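Local coordinates for protein putative phophotriesterase (Proteus mirabilis, PDB 3RHG) that probably hydrolyses ester bonds as a phosphotriesterase-family member of the amidohydrolases, using a site that holds two divalent metal ions, both zinc in this crystal, at residues Q6-P11 and R103-L108; E24-D29 and K109-L114; V119-G124 and I152-T157; I255-S260 and D294-Q299. All coordinates share one frame; numbering follows the deposited sequence. Where two conformers were deposited one is given.

Contact 1: residues Q6-P11 and R103-L108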
loop_
_atom_site.group_PDB
_atom_site.type_symbol
_atom_site.label_atom_id
_atom_site.label_comp_id
_atom_site.label_asym_id
_atom_site.label_seq_id
_atom_site.Cartn_x
_atom_site.Cartn_y
_atom_site.Cartn_z
ATOM N N GLN A 6 -14.735 -26.932 16.649
ATOM C CA GLN A 6 -14.668 -28.138 15.854
ATOM C C GLN A 6 -13.777 -27.832 14.650
ATOM O O GLN A 6 -14.129 -26.998 13.806
ATOM C CB GLN A 6 -16.066 -28.545 15.382
ATOM C CG GLN A 6 -16.056 -29.817 14.556
ATOM C CD GLN A 6 -15.661 -31.054 15.370
ATOM O OE1 GLN A 6 -15.791 -31.064 16.596
ATOM N NE2 GLN A 6 -15.209 -32.115 14.684
ATOM N N THR A 7 -12.611 -28.462 14.601
ATOM C CA THR A 7 -11.695 -28.306 13.480
ATOM C C THR A 7 -11.908 -29.452 12.499
ATOM O O THR A 7 -12.656 -30.399 12.795
ATOM C CB THR A 7 -10.198 -28.307 13.920
ATOM O OG1 THR A 7 -9.739 -29.654 14.081
ATOM C CG2 THR A 7 -9.975 -27.466 15.186
ATOM N N VAL A 8 -11.220 -29.389 11.357
ATOM C CA VAL A 8 -11.362 -30.416 10.326
ATOM C C VAL A 8 -10.752 -31.767 10.749
ATOM O O VAL A 8 -10.917 -32.787 10.054
ATOM C CB VAL A 8 -10.764 -29.954 8.968
ATOM C CG1 VAL A 8 -11.529 -28.745 8.415
ATOM C CG2 VAL A 8 -9.263 -29.631 9.101
ATOM N N THR A 9 -10.068 -31.784 11.895
ATOM C CA THR A 9 -9.562 -33.043 12.441
ATOM C C THR A 9 -10.055 -33.321 13.861
ATOM O O THR A 9 -9.524 -34.200 14.543
ATOM C CB THR A 9 -8.028 -33.090 12.428
ATOM O OG1 THR A 9 -7.516 -32.039 13.254
ATOM C CG2 THR A 9 -7.501 -32.938 10.990
ATOM N N GLY A 10 -11.063 -32.579 14.317
ATOM C CA GLY A 10 -11.643 -32.855 15.628
ATOM C C GLY A 10 -11.698 -31.625 16.512
ATOM O O GLY A 10 -11.223 -30.539 16.123
ATOM N N PRO A 11 -12.310 -31.776 17.692
ATOM C CA PRO A 11 -12.476 -30.655 18.613
ATOM C C PRO A 11 -11.175 -30.235 19.298
ATOM O O PRO A 11 -10.331 -31.080 19.660
ATOM C CB PRO A 11 -13.487 -31.188 19.634
ATOM C CG PRO A 11 -13.235 -32.684 19.657
ATOM C CD PRO A 11 -12.982 -33.003 18.178
ATOM N N ARG A 103 -15.148 -23.757 -1.710
ATOM C CA ARG A 103 -14.743 -24.431 -0.471
ATOM C C ARG A 103 -14.120 -25.789 -0.804
ATOM O O ARG A 103 -14.669 -26.519 -1.636
ATOM C CB ARG A 103 -15.953 -24.633 0.450
ATOM C CG ARG A 103 -15.581 -25.327 1.757
ATOM C CD ARG A 103 -16.775 -25.467 2.691
ATOM N NE ARG A 103 -17.888 -26.122 2.022
ATOM C CZ ARG A 103 -19.089 -26.299 2.552
ATOM N NH1 ARG A 103 -19.326 -25.907 3.813
ATOM N NH2 ARG A 103 -20.056 -26.871 1.822
ATOM N N ASP A 104 -12.997 -26.129 -0.163
ATOM C CA ASP A 104 -12.317 -27.426 -0.419
ATOM C C ASP A 104 -12.023 -28.140 0.887
ATOM O O ASP A 104 -10.914 -28.048 1.406
ATOM C CB ASP A 104 -11.013 -27.239 -1.207
ATOM C CG ASP A 104 -10.505 -28.535 -1.814
ATOM O OD1 ASP A 104 -10.755 -29.621 -1.233
ATOM O OD2 ASP A 104 -9.877 -28.482 -2.900
ATOM N N ILE A 105 -13.013 -28.853 1.407
ATOM C CA ILE A 105 -12.921 -29.435 2.744
ATOM C C ILE A 105 -11.807 -30.483 2.825
ATOM O O ILE A 105 -11.103 -30.589 3.844
ATOM C CB ILE A 105 -14.302 -30.013 3.197
ATOM C CG1 ILE A 105 -14.305 -30.291 4.697
ATOM C CG2 ILE A 105 -14.687 -31.250 2.386
ATOM C CD1 ILE A 105 -14.043 -29.026 5.549
ATOM N N ARG A 106 -11.600 -31.228 1.738
ATOM C CA ARG A 106 -10.566 -32.267 1.753
ATOM C C ARG A 106 -9.161 -31.675 1.829
ATOM O O ARG A 106 -8.311 -32.160 2.599
ATOM C CB ARG A 106 -10.711 -33.243 0.592
ATOM C CG ARG A 106 -11.961 -34.112 0.673
ATOM C CD ARG A 106 -12.235 -34.804 -0.668
ATOM N NE ARG A 106 -13.484 -35.566 -0.665
ATOM C CZ ARG A 106 -14.691 -35.034 -0.849
ATOM N NH1 ARG A 106 -14.825 -33.727 -1.053
ATOM N NH2 ARG A 106 -15.770 -35.806 -0.831
ATOM N N LYS A 107 -8.911 -30.606 1.082
ATOM C CA LYS A 107 -7.620 -29.927 1.201
ATOM C C LYS A 107 -7.406 -29.240 2.557
ATOM O O LYS A 107 -6.270 -29.195 3.053
ATOM C CB LYS A 107 -7.372 -28.973 0.029
ATOM C CG LYS A 107 -7.099 -29.723 -1.268
ATOM C CD LYS A 107 -6.769 -28.811 -2.423
ATOM C CE LYS A 107 -6.584 -29.618 -3.717
ATOM N NZ LYS A 107 -7.817 -30.370 -4.161
ATOM N N LEU A 108 -8.478 -28.709 3.157
ATOM C CA LEU A 108 -8.366 -28.122 4.493
ATOM C C LEU A 108 -7.865 -29.187 5.477
ATOM O O LEU A 108 -6.963 -28.924 6.274
ATOM C CB LEU A 108 -9.700 -27.528 4.957
ATOM C CG LEU A 108 -10.152 -26.237 4.241
ATOM C CD1 LEU A 108 -11.572 -25.880 4.656
ATOM C CD2 LEU A 108 -9.206 -25.066 4.490
#

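Contact 2: residues E24-D29 and K109-L114. With ZN (zinc ion), chain B.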
loop_
_atom_site.group_PDB
_atom_site.type_symbol
_atom_site.label_atom_id
_atom_site.label_comp_id
_atom_site.label_asym_id
_atom_site.label_seq_id
_atom_site.Cartn_x
_atom_site.Cartn_y
_atom_site.Cartn_z
ATOM N N GLU A 24 -9.975 -16.045 7.213
ATOM C CA GLU A 24 -9.006 -16.188 6.117
ATOM C C GLU A 24 -9.633 -17.081 5.062
ATOM O O GLU A 24 -10.669 -17.689 5.313
ATOM C CB GLU A 24 -7.701 -16.840 6.646
ATOM C CG GLU A 24 -7.073 -16.098 7.802
ATOM C CD GLU A 24 -6.575 -14.729 7.413
ATOM O OE1 GLU A 24 -6.389 -14.441 6.193
ATOM O OE2 GLU A 24 -6.370 -13.919 8.337
ATOM N N HIS A 25 -9.010 -17.160 3.891
ATOM C CA HIS A 25 -9.382 -18.185 2.922
ATOM C C HIS A 25 -8.159 -18.963 2.529
ATOM O O HIS A 25 -7.243 -18.403 1.952
ATOM C CB HIS A 25 -10.101 -17.585 1.705
ATOM C CG HIS A 25 -11.297 -16.781 2.103
ATOM N ND1 HIS A 25 -12.542 -17.345 2.272
ATOM C CD2 HIS A 25 -11.416 -15.483 2.477
ATOM C CE1 HIS A 25 -13.393 -16.421 2.680
ATOM N NE2 HIS A 25 -12.738 -15.278 2.805
ATOM N N LEU A 26 -8.122 -20.238 2.905
ATOM C CA LEU A 26 -7.029 -21.113 2.471
ATOM C C LEU A 26 -7.262 -21.606 1.050
ATOM O O LEU A 26 -6.358 -21.526 0.221
ATOM C CB LEU A 26 -6.843 -22.308 3.414
ATOM C CG LEU A 26 -6.077 -21.961 4.701
ATOM C CD1 LEU A 26 -6.836 -20.888 5.496
ATOM C CD2 LEU A 26 -5.808 -23.214 5.557
ATOM N N PHE A 27 -8.468 -22.121 0.800
ATOM C CA PHE A 27 -8.862 -22.640 -0.510
ATOM C C PHE A 27 -10.176 -21.996 -0.928
ATOM O O PHE A 27 -11.212 -22.132 -0.255
ATOM C CB PHE A 27 -8.973 -24.168 -0.480
ATOM C CG PHE A 27 -7.692 -24.842 -0.058
ATOM C CD1 PHE A 27 -6.636 -24.973 -0.962
ATOM C CD2 PHE A 27 -7.524 -25.323 1.240
ATOM C CE1 PHE A 27 -5.440 -25.555 -0.590
ATOM C CE2 PHE A 27 -6.325 -25.911 1.624
ATOM C CZ PHE A 27 -5.278 -26.027 0.712
ATOM N N ASN A 28 -10.105 -21.242 -2.020
ATOM C CA ASN A 28 -11.262 -20.606 -2.599
ATOM C C ASN A 28 -11.004 -20.466 -4.087
ATOM O O ASN A 28 -9.862 -20.560 -4.539
ATOM C CB ASN A 28 -11.568 -19.252 -1.924
ATOM C CG ASN A 28 -10.491 -18.188 -2.187
ATOM O OD1 ASN A 28 -9.290 -18.471 -2.177
ATOM N ND2 ASN A 28 -10.928 -16.962 -2.427
ATOM N N ASP A 29 -12.061 -20.264 -4.856
ATOM C CA ASP A 29 -11.929 -20.257 -6.305
ATOM C C ASP A 29 -12.961 -19.247 -6.761
ATOM O O ASP A 29 -14.156 -19.435 -6.518
ATOM C CB ASP A 29 -12.245 -21.658 -6.859
ATOM C CG ASP A 29 -12.010 -21.771 -8.369
ATOM O OD1 ASP A 29 -11.788 -20.738 -9.033
ATOM O OD2 ASP A 29 -12.061 -22.900 -8.897
ATOM N N LYS A 109 -8.450 -30.379 5.438
ATOM C CA LYS A 109 -7.992 -31.485 6.289
ATOM C C LYS A 109 -6.532 -31.850 6.011
ATOM O O LYS A 109 -5.740 -32.086 6.940
ATOM C CB LYS A 109 -8.877 -32.716 6.093
ATOM C CG LYS A 109 -8.317 -33.993 6.707
ATOM C CD LYS A 109 -9.340 -35.120 6.612
ATOM C CE LYS A 109 -8.941 -36.328 7.458
ATOM N NZ LYS A 109 -8.121 -37.290 6.688
ATOM N N GLN A 110 -6.169 -31.919 4.731
ATOM C CA GLN A 110 -4.799 -32.253 4.351
ATOM C C GLN A 110 -3.811 -31.260 4.955
ATOM O O GLN A 110 -2.745 -31.638 5.463
ATOM C CB GLN A 110 -4.653 -32.285 2.826
ATOM C CG GLN A 110 -5.280 -33.515 2.158
ATOM C CD GLN A 110 -5.551 -33.306 0.673
ATOM O OE1 GLN A 110 -4.740 -32.726 -0.044
ATOM N NE2 GLN A 110 -6.699 -33.774 0.214
ATOM N N VAL A 111 -4.156 -29.981 4.886
ATOM C CA VAL A 111 -3.282 -28.950 5.447
ATOM C C VAL A 111 -3.136 -29.084 6.967
ATOM O O VAL A 111 -2.038 -28.948 7.526
ATOM C CB VAL A 111 -3.792 -27.533 5.083
ATOM C CG1 VAL A 111 -3.110 -26.472 5.956
ATOM C CG2 VAL A 111 -3.562 -27.284 3.604
ATOM N N ALA A 112 -4.252 -29.321 7.637
ATOM C CA ALA A 112 -4.226 -29.510 9.076
ATOM C C ALA A 112 -3.275 -30.651 9.441
ATOM O O ALA A 112 -2.455 -30.542 10.363
ATOM C CB ALA A 112 -5.635 -29.784 9.602
ATOM N N GLU A 113 -3.390 -31.754 8.711
ATOM C CA GLU A 113 -2.589 -32.936 8.981
ATOM C C GLU A 113 -1.095 -32.688 8.719
ATOM O O GLU A 113 -0.231 -33.108 9.495
ATOM C CB GLU A 113 -3.091 -34.092 8.129
ATOM C CG GLU A 113 -4.428 -34.629 8.577
ATOM C CD GLU A 113 -4.987 -35.656 7.612
ATOM O OE1 GLU A 113 -4.557 -35.647 6.434
ATOM O OE2 GLU A 113 -5.853 -36.468 8.025
ATOM N N LEU A 114 -0.791 -31.996 7.632
ATOM C CA LEU A 114 0.606 -31.773 7.253
ATOM C C LEU A 114 1.308 -30.729 8.128
ATOM O O LEU A 114 2.503 -30.834 8.376
ATOM C CB LEU A 114 0.723 -31.393 5.773
ATOM C CG LEU A 114 0.335 -32.530 4.829
ATOM C CD1 LEU A 114 0.089 -32.015 3.437
ATOM C CD2 LEU A 114 1.407 -33.618 4.819
HETATM ZN ZN ZN B . -13.489 -13.570 3.512
#

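Contact 3: residues V119-G124 and I152-T157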
loop_
_atom_site.group_PDB
_atom_site.type_symbol
_atom_site.label_atom_id
_atom_site.label_comp_id
_atom_site.label_asym_id
_atom_site.label_seq_id
_atom_site.Cartn_x
_atom_site.Cartn_y
_atom_site.Cartn_z
ATOM N N VAL A 119 -7.214 -26.220 11.839
ATOM C CA VAL A 119 -7.878 -25.568 10.715
ATOM C C VAL A 119 -9.378 -25.726 10.885
ATOM O O VAL A 119 -9.881 -26.851 11.028
ATOM C CB VAL A 119 -7.443 -26.185 9.373
ATOM C CG1 VAL A 119 -8.259 -25.589 8.217
ATOM C CG2 VAL A 119 -5.966 -25.962 9.139
ATOM N N VAL A 120 -10.091 -24.600 10.888
ATOM C CA VAL A 120 -11.528 -24.624 11.081
ATOM C C VAL A 120 -12.194 -24.325 9.727
ATOM O O VAL A 120 -11.847 -23.328 9.051
ATOM C CB VAL A 120 -11.957 -23.586 12.142
ATOM C CG1 VAL A 120 -13.472 -23.513 12.266
ATOM C CG2 VAL A 120 -11.275 -23.881 13.527
ATOM N N ALA A 121 -13.114 -25.205 9.321
ATOM C CA ALA A 121 -13.918 -24.973 8.100
ATOM C C ALA A 121 -15.218 -24.251 8.455
ATOM O O ALA A 121 -15.643 -24.211 9.630
ATOM C CB ALA A 121 -14.210 -26.283 7.374
ATOM N N SER A 122 -15.845 -23.678 7.435
ATOM C CA SER A 122 -17.063 -22.906 7.622
ATOM C C SER A 122 -18.187 -23.446 6.770
ATOM O O SER A 122 -17.956 -24.112 5.737
ATOM C CB SER A 122 -16.836 -21.427 7.283
ATOM O OG SER A 122 -15.871 -20.860 8.146
ATOM N N SER A 123 -19.407 -23.140 7.218
ATOM C CA SER A 123 -20.628 -23.464 6.484
ATOM C C SER A 123 -21.499 -22.216 6.437
ATOM O O SER A 123 -21.913 -21.700 7.478
ATOM C CB SER A 123 -21.391 -24.589 7.207
ATOM O OG SER A 123 -22.643 -24.811 6.584
ATOM N N GLY A 124 -21.856 -21.768 5.235
ATOM C CA GLY A 124 -22.730 -20.601 5.140
ATOM C C GLY A 124 -22.814 -20.129 3.710
ATOM O O GLY A 124 -21.815 -20.156 2.996
ATOM N N ILE A 152 -22.426 -33.299 11.035
ATOM C CA ILE A 152 -22.272 -34.573 10.338
ATOM C C ILE A 152 -21.076 -34.515 9.394
ATOM O O ILE A 152 -20.169 -35.345 9.458
ATOM C CB ILE A 152 -23.540 -34.911 9.523
ATOM C CG1 ILE A 152 -24.747 -35.072 10.455
ATOM C CG2 ILE A 152 -23.318 -36.170 8.671
ATOM C CD1 ILE A 152 -26.063 -35.238 9.743
ATOM N N GLY A 153 -21.072 -33.532 8.505
ATOM C CA GLY A 153 -19.951 -33.431 7.601
ATOM C C GLY A 153 -20.282 -32.688 6.337
ATOM O O GLY A 153 -21.450 -32.339 6.097
ATOM N N ILE A 154 -19.248 -32.451 5.542
ATOM C CA ILE A 154 -19.350 -31.644 4.334
ATOM C C ILE A 154 -19.079 -32.475 3.078
ATOM O O ILE A 154 -18.124 -33.248 3.037
ATOM C CB ILE A 154 -18.359 -30.453 4.420
ATOM C CG1 ILE A 154 -18.833 -29.476 5.499
ATOM C CG2 ILE A 154 -18.250 -29.727 3.084
ATOM C CD1 ILE A 154 -17.747 -28.551 6.024
ATOM N N ASP A 155 -19.940 -32.321 2.063
ATOM C CA ASP A 155 -19.699 -32.877 0.726
ATOM C C ASP A 155 -19.488 -34.393 0.736
ATOM O O ASP A 155 -18.661 -34.932 -0.016
ATOM C CB ASP A 155 -18.511 -32.171 0.051
ATOM C CG ASP A 155 -18.823 -30.724 -0.337
ATOM O OD1 ASP A 155 -20.020 -30.353 -0.408
ATOM O OD2 ASP A 155 -17.868 -29.962 -0.586
ATOM N N GLY A 156 -20.251 -35.069 1.595
ATOM C CA GLY A 156 -20.204 -36.527 1.712
ATOM C C GLY A 156 -19.097 -37.073 2.599
ATOM O O GLY A 156 -18.982 -38.284 2.775
ATOM N N THR A 157 -18.299 -36.181 3.170
ATOM C CA THR A 157 -17.244 -36.602 4.076
ATOM C C THR A 157 -17.760 -36.510 5.500
ATOM O O THR A 157 -18.887 -36.050 5.736
ATOM C CB THR A 157 -16.003 -35.696 3.948
ATOM O OG1 THR A 157 -16.266 -34.449 4.600
ATOM C CG2 THR A 157 -15.663 -35.437 2.448
#

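Contact 4: residues I255-S260 and D294-Q299. With ZN (zinc ion), chain B; BEZ (benzoic acid), chain D.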
loop_
_atom_site.group_PDB
_atom_site.type_symbol
_atom_site.label_atom_id
_atom_site.label_comp_id
_atom_site.label_asym_id
_atom_site.label_seq_id
_atom_site.Cartn_x
_atom_site.Cartn_y
_atom_site.Cartn_z
ATOM N N ILE A 255 -6.678 -6.407 7.292
ATOM C CA ILE A 255 -5.448 -5.761 7.727
ATOM C C ILE A 255 -4.312 -6.163 6.818
ATOM O O ILE A 255 -3.997 -7.352 6.702
ATOM C CB ILE A 255 -5.154 -6.096 9.215
ATOM C CG1 ILE A 255 -6.241 -5.463 10.092
ATOM C CG2 ILE A 255 -3.746 -5.582 9.647
ATOM C CD1 ILE A 255 -6.167 -5.879 11.554
ATOM N N GLY A 256 -3.695 -5.167 6.175
ATOM C CA GLY A 256 -2.671 -5.420 5.176
ATOM C C GLY A 256 -3.200 -5.856 3.814
ATOM O O GLY A 256 -2.429 -6.352 2.971
ATOM N N LEU A 257 -4.489 -5.628 3.559
ATOM C CA LEU A 257 -5.042 -6.007 2.268
ATOM C C LEU A 257 -4.360 -5.207 1.117
ATOM O O LEU A 257 -3.905 -5.779 0.107
ATOM C CB LEU A 257 -6.573 -5.852 2.296
ATOM C CG LEU A 257 -7.309 -6.058 0.970
ATOM C CD1 LEU A 257 -7.189 -7.487 0.607
ATOM C CD2 LEU A 257 -8.747 -5.657 1.108
ATOM N N ASP A 258 -4.271 -3.897 1.281
ATOM C CA ASP A 258 -3.452 -3.031 0.412
ATOM C C ASP A 258 -3.860 -3.113 -1.050
ATOM O O ASP A 258 -2.998 -3.168 -1.942
ATOM C CB ASP A 258 -1.954 -3.346 0.528
ATOM C CG ASP A 258 -1.363 -3.038 1.915
ATOM O OD1 ASP A 258 -2.055 -2.496 2.823
ATOM O OD2 ASP A 258 -0.165 -3.343 2.087
ATOM N N ILE A 259 -5.165 -3.107 -1.303
ATOM C CA ILE A 259 -5.680 -3.225 -2.673
ATOM C C ILE A 259 -6.757 -2.179 -2.864
ATOM O O ILE A 259 -7.517 -1.861 -1.932
ATOM C CB ILE A 259 -6.285 -4.627 -2.930
ATOM C CG1 ILE A 259 -5.218 -5.720 -2.811
ATOM C CG2 ILE A 259 -6.960 -4.705 -4.297
ATOM C CD1 ILE A 259 -5.808 -7.165 -2.853
ATOM N N SER A 260 -6.808 -1.632 -4.075
ATOM C CA SER A 260 -7.882 -0.738 -4.464
ATOM C C SER A 260 -8.750 -1.448 -5.509
ATOM O O SER A 260 -8.243 -1.972 -6.509
ATOM C CB SER A 260 -7.309 0.580 -4.997
ATOM O OG SER A 260 -6.419 1.181 -4.055
ATOM N N ASP A 294 -7.970 -11.728 5.817
ATOM C CA ASP A 294 -8.841 -12.066 4.683
ATOM C C ASP A 294 -8.065 -12.388 3.424
ATOM O O ASP A 294 -8.456 -11.955 2.338
ATOM C CB ASP A 294 -9.893 -10.966 4.411
ATOM C CG ASP A 294 -11.044 -11.464 3.561
ATOM O OD1 ASP A 294 -11.303 -12.695 3.580
ATOM O OD2 ASP A 294 -11.695 -10.633 2.851
ATOM N N VAL A 295 -6.975 -13.143 3.545
ATOM C CA VAL A 295 -6.281 -13.629 2.347
ATOM C C VAL A 295 -7.313 -14.334 1.465
ATOM O O VAL A 295 -7.987 -15.253 1.922
ATOM C CB VAL A 295 -5.120 -14.586 2.688
ATOM C CG1 VAL A 295 -4.588 -15.277 1.413
ATOM C CG2 VAL A 295 -4.004 -13.821 3.397
ATOM N N PHE A 296 -7.450 -13.905 0.208
ATOM C CA PHE A 296 -8.437 -14.527 -0.665
ATOM C C PHE A 296 -8.044 -14.446 -2.129
ATOM O O PHE A 296 -8.798 -14.900 -2.994
ATOM C CB PHE A 296 -9.845 -13.944 -0.436
ATOM C CG PHE A 296 -10.113 -12.611 -1.128
ATOM C CD1 PHE A 296 -10.895 -12.570 -2.284
ATOM C CD2 PHE A 296 -9.635 -11.403 -0.593
ATOM C CE1 PHE A 296 -11.169 -11.347 -2.939
ATOM C CE2 PHE A 296 -9.899 -10.166 -1.221
ATOM C CZ PHE A 296 -10.683 -10.137 -2.382
ATOM N N LEU A 297 -6.859 -13.882 -2.380
ATOM C CA LEU A 297 -6.289 -13.695 -3.714
ATOM C C LEU A 297 -4.834 -14.104 -3.666
ATOM O O LEU A 297 -4.184 -13.932 -2.632
ATOM C CB LEU A 297 -6.370 -12.222 -4.134
ATOM C CG LEU A 297 -7.754 -11.590 -4.306
ATOM C CD1 LEU A 297 -7.680 -10.053 -4.351
ATOM C CD2 LEU A 297 -8.493 -12.154 -5.576
ATOM N N LYS A 298 -4.304 -14.627 -4.768
ATOM C CA LYS A 298 -2.917 -15.059 -4.750
ATOM C C LYS A 298 -1.976 -13.883 -4.500
ATOM O O LYS A 298 -0.884 -14.065 -3.962
ATOM C CB LYS A 298 -2.539 -15.809 -6.045
ATOM C CG LYS A 298 -3.269 -17.141 -6.228
ATOM C CD LYS A 298 -2.628 -17.955 -7.336
ATOM C CE LYS A 298 -3.413 -19.221 -7.604
ATOM N NZ LYS A 298 -2.786 -20.035 -8.697
ATOM N N GLN A 299 -2.380 -12.680 -4.914
ATOM C CA GLN A 299 -1.514 -11.518 -4.756
ATOM C C GLN A 299 -1.279 -11.186 -3.280
ATOM O O GLN A 299 -0.337 -10.458 -2.945
ATOM C CB GLN A 299 -2.099 -10.292 -5.453
ATOM C CG GLN A 299 -3.234 -9.662 -4.690
ATOM C CD GLN A 299 -3.909 -8.587 -5.520
ATOM O OE1 GLN A 299 -4.761 -8.881 -6.359
ATOM N NE2 GLN A 299 -3.518 -7.333 -5.299
HETATM ZN ZN ZN B . -13.489 -13.570 3.512
HETATM C C BEZ D . -15.805 -6.830 -0.873
HETATM O O1 BEZ D . -16.883 -6.778 -0.243
HETATM O O2 BEZ D . -15.799 -6.619 -2.109
HETATM C C1 BEZ D . -14.522 -7.138 -0.168
HETATM C C2 BEZ D . -14.515 -7.519 1.176
HETATM C C3 BEZ D . -13.309 -7.816 1.808
HETATM C C4 BEZ D . -12.113 -7.713 1.109
HETATM C C5 BEZ D . -12.125 -7.320 -0.226
HETATM C C6 BEZ D . -13.325 -7.036 -0.874
#

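Contact 1: residues Q6-P11 and R103-L108
Val-8, with chi1 at -64°, places CG1 beside its own backbone N, while Ile-105, with chi1 at -166°, swings CG1 anti to its N and carries CD1 out to the hairpin. The two side chains pass antiparallel, flank to flank, Val-8 CG1 lying 3.8 Å from Ile-105 CD1. Leu-108, one helical turn further on, lies roughly perpendicular to the valine, its CB 4.1 Å from Val-8 CG1. The other valine methyl rests on helix backbone, with Val-8 CG2 3.7 Å from Leu-108 O.

Each side is braced internally. Val-8 sits in the type I turn from Thr-7 to Gly-10 that links strands 4-7 and 10-13. There Gly-10 O is held twice, by Thr-7 N at 2.9 Å and by Thr-7 OG1 at 2.7 Å, the hydroxyl lying in the carbonyl plane on a lone pair. Thr-7 OG1 also accepts from Thr-9 N at 3.1 Å, forming an ST turn. On the helix, Asp-104 is the N-cap: Lys-107 N reaches its OD1 at 3.1 Å from well above the carboxylate plane, and Lys-107 NZ forms a salt bridge with OD2.

Val-119 meets Val-8 through a backbone hydrogen bond, and Ala-121 touches all three apolar side chains. The contact itself is apolar; the polar bonds within each segment shape turn and helix start, consistent with packing between two preformed pieces.

Contact 2: residues E24-D29 and K109-L114
Val-111 receives two neighbouring side chains of the 24-29 loop. Its CG2 meets the ring of Phe-27 at the edge and in the ring plane, 3.6 Å from Phe-27 CZ and 3.7 Å from Phe-27 CE2. The other methyl serves Leu-26, with Val-111 CG1 4.2 Å from Leu-26 CD2. A chi1 of 165° sets CG1 of the valine anti to its backbone N and CG2 beside that N, which points the two methyls at different partners.

The next shell fixes the ring and the loop. Leu-108 of the same helix packs on both Leu-26 and Phe-27, Val-77 of helix 74-86 touches the ring, and Ile-92 of strand 89-94 lies against Leu-26. The backbone N of Leu-26 bonds Asp-94 OD1, which pins the loop just beyond strand 19-24.

One residue back, His-25 points to the metal centre and binds a zinc ion through NE2 at 2.0 Å. Thr-96 OG1 is hydrogen-bonded to ND1 of that imidazole, a second-shell contact that would fix the rotation of the ring. His-23, Glu-166 and Asp-294 also bind this zinc. Leu-26 and Phe-27 thus tie the metal-binding loop to an outer helix. The His-X-His pair itself, His-23 and His-25, at the end of the first strand of a (beta/alpha)8 barrel, is the metal-binding signature of the amidohydrolase superfamily.

Contact 3: residues V119-G124 and I152-T157
Ala-121 and Ile-154 make a sparse apolar contact between barrel strand 118-123 and the loop that brings the chain back from helix 139-151 to the adjacent parallel strand 163-168, within a beta-alpha-beta crossover. A single methyl does the touching: Ile-154 CD1 stands 4.4 Å from Ala-121 CB and 4.5 Å from Ser-122 O. With chi1 at -69° and chi2 at 160°, the isoleucine chain runs out extended, which brings its tip to the strand.

The loop end is shaped by a type I' turn from Ile-154 to Thr-157. Ile-154 O accepts twice, from Thr-157 N at 2.9 Å and from Thr-157 OG1 at 2.7 Å. The hydroxyl meets that carbonyl oxygen in its plane, on a lone pair, at a C=O...donor angle of 142°.

The polar atoms of Ser-122 have partners away from the loop. Its CB points away from Ile-154 and its OG bonds Asp-94 O, whereas its carbonyl oxygen takes NH1 of Arg-103, itself in a salt bridge with Glu-149. Ile-105 packs on both Ala-121 and Ile-154. With so loose an approach the direct attraction is slight, and the position of the isoleucine side chain probably owes more to the doubly bonded Ile-154 carbonyl and to packing on Ile-105.

Contact 4: residues I255-S260 and D294-Q299
The zinc ion that Asp-294 OD1 reaches at 2.4 Å is gripped by five atoms in all, and the loop carrying this aspartate goes on to pack Phe-296, Leu-297 and Gln-299 against Leu-257 and Ile-259. His-23, His-25 and Glu-166 are further ligands of the metal. The second carboxylate oxygen faces the bound benzoic acid, Asp-294 OD2 lying 3.4 Å from ligand atom C3.

Leu-257 CD1 approaches the Phe-296 ring at its edge, near the ring plane, 4.2 Å from CE2. Its other methyl turns to the ligand, with Leu-257 CD2 3.9 Å from ligand C4, while Phe-296 CE2 comes within 3.7 Å of ligand C5. One face of the phenyl ring is backed by Leu-297 CG, 3.6 Å above the plane and over its centre, which would limit tilting of the ring that lines the pocket.

Farther from the metal, Ile-259 CD1 meets Leu-297 CD1 at 3.8 Å. The Gln-299 amide comes from the opposite direction, its NE2 3.4 Å from Ile-259 CD1. A chi1 of 76° sends the glutamine chain toward the isoleucine, and Asn-68 ND2 bonds its OE1, anchoring the amide.

Two loops that follow barrel strands 249-252 and 289-291 thus form one wall of the benzoic acid pocket next to the metal centre, as expected of a (beta/alpha)8-barrel amidohydrolase, whose active site lies at the C-terminal ends of its strands.

All four contacts are buried rather than superficial, with centres 13 to 15 Å from the centre of the chain, though the turns of contacts 1 and 3 reach outward to exposed residues. Contacts 1 and 2 use successive parts of helix 105-115, and contact 3 adds strand 118-123, whose Ala-121 packs on Val-8, Ile-105 and Leu-108 of contact 1. Contact 1 joins two outer elements, hairpin and helix, whereas contacts 2 and 3 tie outer elements to a barrel strand or the loop after one; all three rely on apolar packing. Contact 4, about 23 Å from contact 1 between centres, instead lines a ligand pocket. It meets contact 2 at the metal: His-25 and Asp-294 bind the same zinc ion.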